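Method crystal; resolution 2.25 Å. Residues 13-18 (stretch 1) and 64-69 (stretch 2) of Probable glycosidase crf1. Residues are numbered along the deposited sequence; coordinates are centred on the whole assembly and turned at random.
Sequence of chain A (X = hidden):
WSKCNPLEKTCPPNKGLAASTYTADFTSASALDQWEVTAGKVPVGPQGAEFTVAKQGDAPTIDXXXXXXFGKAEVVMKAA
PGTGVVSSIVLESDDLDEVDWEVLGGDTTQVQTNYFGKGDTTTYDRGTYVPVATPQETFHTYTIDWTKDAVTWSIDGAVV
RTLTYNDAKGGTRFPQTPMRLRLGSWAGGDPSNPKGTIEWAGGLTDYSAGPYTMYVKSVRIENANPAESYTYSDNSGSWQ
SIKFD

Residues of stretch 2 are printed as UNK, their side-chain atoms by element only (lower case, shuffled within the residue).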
# COMPACT_ATOMS: atom_id res chain seq x y z
N PRO A 13 11.83 11.04 14.64
CA PRO A 13 11.13 11.52 13.45
C PRO A 13 11.12 10.58 12.24
O PRO A 13 12.10 9.90 12.05
CB PRO A 13 11.93 12.76 13.01
CG PRO A 13 12.59 13.25 14.28
CD PRO A 13 12.80 12.03 15.14
N ASN A 14 10.05 10.60 11.44
CA ASN A 14 9.99 9.90 10.13
C ASN A 14 10.83 10.71 9.14
O ASN A 14 10.66 11.92 9.11
CB ASN A 14 8.56 9.78 9.59
CG ASN A 14 7.64 8.93 10.45
OD1 ASN A 14 6.48 9.29 10.65
ND2 ASN A 14 8.11 7.78 10.91
N LYS A 15 11.70 10.06 8.37
CA LYS A 15 12.38 10.70 7.22
C LYS A 15 11.30 11.15 6.24
O LYS A 15 10.41 10.34 5.93
CB LYS A 15 13.34 9.72 6.55
CG LYS A 15 14.06 10.26 5.33
CD LYS A 15 15.18 9.34 4.87
CE LYS A 15 16.09 9.96 3.82
NZ LYS A 15 17.11 10.86 4.43
N GLY A 16 11.40 12.39 5.76
CA GLY A 16 10.38 13.02 4.91
C GLY A 16 10.80 13.02 3.46
O GLY A 16 12.00 12.98 3.19
N LEU A 17 9.84 13.05 2.54
CA LEU A 17 10.10 13.35 1.13
C LEU A 17 10.17 14.88 1.03
O LEU A 17 9.11 15.54 1.10
CB LEU A 17 8.96 12.76 0.30
CG LEU A 17 8.94 13.15 -1.17
CD1 LEU A 17 10.21 12.67 -1.85
CD2 LEU A 17 7.73 12.56 -1.86
N ALA A 18 11.38 15.43 0.95
CA ALA A 18 11.62 16.89 0.94
C ALA A 18 11.45 17.40 -0.50
O ALA A 18 12.32 18.11 -1.01
CB ALA A 18 12.97 17.20 1.53
N UNK A 64 9.23 2.74 0.48
CA UNK A 64 9.90 4.05 0.30
C UNK A 64 10.70 4.32 1.57
O UNK A 64 10.23 4.01 2.66
c UNK A 64 8.92 5.17 -0.03
o UNK A 64 7.89 5.25 0.95
c UNK A 64 8.30 5.01 -1.40
N UNK A 65 11.91 4.85 1.42
CA UNK A 65 12.75 5.33 2.54
C UNK A 65 12.02 6.48 3.24
O UNK A 65 12.08 6.55 4.47
c UNK A 65 15.07 4.73 1.62
c UNK A 65 14.12 5.82 2.06
o UNK A 65 16.05 5.09 0.94
o UNK A 65 14.83 3.54 1.94
N UNK A 66 11.30 7.29 2.48
CA UNK A 66 10.63 8.53 2.94
C UNK A 66 9.16 8.26 3.25
O UNK A 66 8.58 7.25 2.80
c UNK A 66 10.25 9.11 0.50
c UNK A 66 8.49 8.71 -1.09
c UNK A 66 10.73 8.15 -1.66
c UNK A 66 11.15 8.59 -0.41
c UNK A 66 9.40 8.22 -2.00
c UNK A 66 8.91 9.14 0.16
c UNK A 66 10.71 9.60 1.85
N UNK A 67 8.58 9.18 4.02
CA UNK A 67 7.14 9.32 4.31
C UNK A 67 6.67 10.60 3.63
O UNK A 67 7.47 11.51 3.50
c UNK A 67 6.44 6.31 7.93
c UNK A 67 6.15 7.45 7.19
c UNK A 67 7.16 8.19 6.59
c UNK A 67 8.47 7.77 6.78
c UNK A 67 8.76 6.63 7.51
o UNK A 67 8.03 4.79 8.81
c UNK A 67 7.75 5.90 8.09
c UNK A 67 6.85 9.43 5.81
N UNK A 68 5.42 10.65 3.20
CA UNK A 68 4.77 11.88 2.70
C UNK A 68 3.53 12.12 3.57
O UNK A 68 3.03 11.19 4.19
c UNK A 68 1.25 10.50 -0.17
c UNK A 68 3.44 10.83 0.76
c UNK A 68 2.62 8.63 0.31
c UNK A 68 2.26 11.35 0.25
c UNK A 68 1.43 9.15 -0.15
c UNK A 68 3.63 9.47 0.74
c UNK A 68 4.53 11.76 1.20
N UNK A 69 3.13 13.39 3.66
CA UNK A 69 2.07 13.85 4.58
C UNK A 69 1.00 14.53 3.76
O UNK A 69 1.13 15.75 3.50
c UNK A 69 -0.06 14.60 8.26
c UNK A 69 2.65 14.79 5.62
c UNK A 69 0.76 14.27 7.20
c UNK A 69 0.09 15.81 8.89
c UNK A 69 1.72 15.16 6.75
c UNK A 69 1.03 16.70 8.46
c UNK A 69 1.85 16.38 7.39

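Position 64 carries three side-chain atoms, two carbons and an oxygen, with the first carbon bearing both the oxygen and the second carbon. Its side chain is out of reach of stretch 1 and touches nothing there. A beta-branched hydroxyl side chain of this make-up is Thr 64. Its OG1 donates a hydrogen bond to the backbone O of residue 66, 2.8 Å away, a local tie just before the contact begins.

Position 65 has two carbons, the second carrying two oxygens, a short carboxylate. This side chain makes no close contact with stretch 1; the contact here belongs to the backbone, with the O of position 65 lying 4.0 Å from Lys 15 CB. The residue is Asp 65. The long Lys 15 side chain leads away, and no salt bridge forms between the two.

Position 66 shows one carbon followed by a ring of six carbons with no heteroatom. The ring lies against Leu 17, which sits over one of its faces. This is Phe 66. Leu 17 CB comes within 3.6 Å of Phe 66 CD1, and Leu 17 CD1 stands 4.2 Å from the ring centroid, 7° off the normal, so the methyl sits almost directly over the centre of the face.

Position 67 again has one carbon and a six-carbon ring, now bearing one oxygen. Asn 14 packs over a face of this ring, its CB 3.7 Å from the centroid of the ring of position 67. The ring with its oxygen makes this Tyr 67. Asn 14 ND2 is 3.4 Å from Tyr 67 CZ. The hydroxyl is hydrogen-bonded elsewhere in the structure.

Position 68 has one carbon and an unsubstituted six-carbon ring. The ring leads away from stretch 1, leaving the CB of position 68 at 4.5 Å from Leu 17 CD2 as a marginal apolar contact. This is Phe 68.

Position 69 repeats that composition, one carbon and a plain six-carbon ring, out of reach of stretch 1: Phe 69.

The contact rests on a single beta bridge between Gly 16 and Tyr 67. Tyr 67 N donates to Lys 15 O at 2.9 Å, and Leu 17 N donates to Tyr 67 O at 3.0 Å, so one residue uses both its backbone groups to clasp the residues flanking Gly 16. The close passage also brings Gly 16 CA to 3.6 Å from Tyr 67 O. Around this clasp, Asn 14 covers Tyr 67 and Leu 17 covers Phe 66. The design rule is economical: two backbone hydrogen bonds fix the register, and two aromatic faces receive the side chains beside it.

Stretch 2 64-69: TDFYFF
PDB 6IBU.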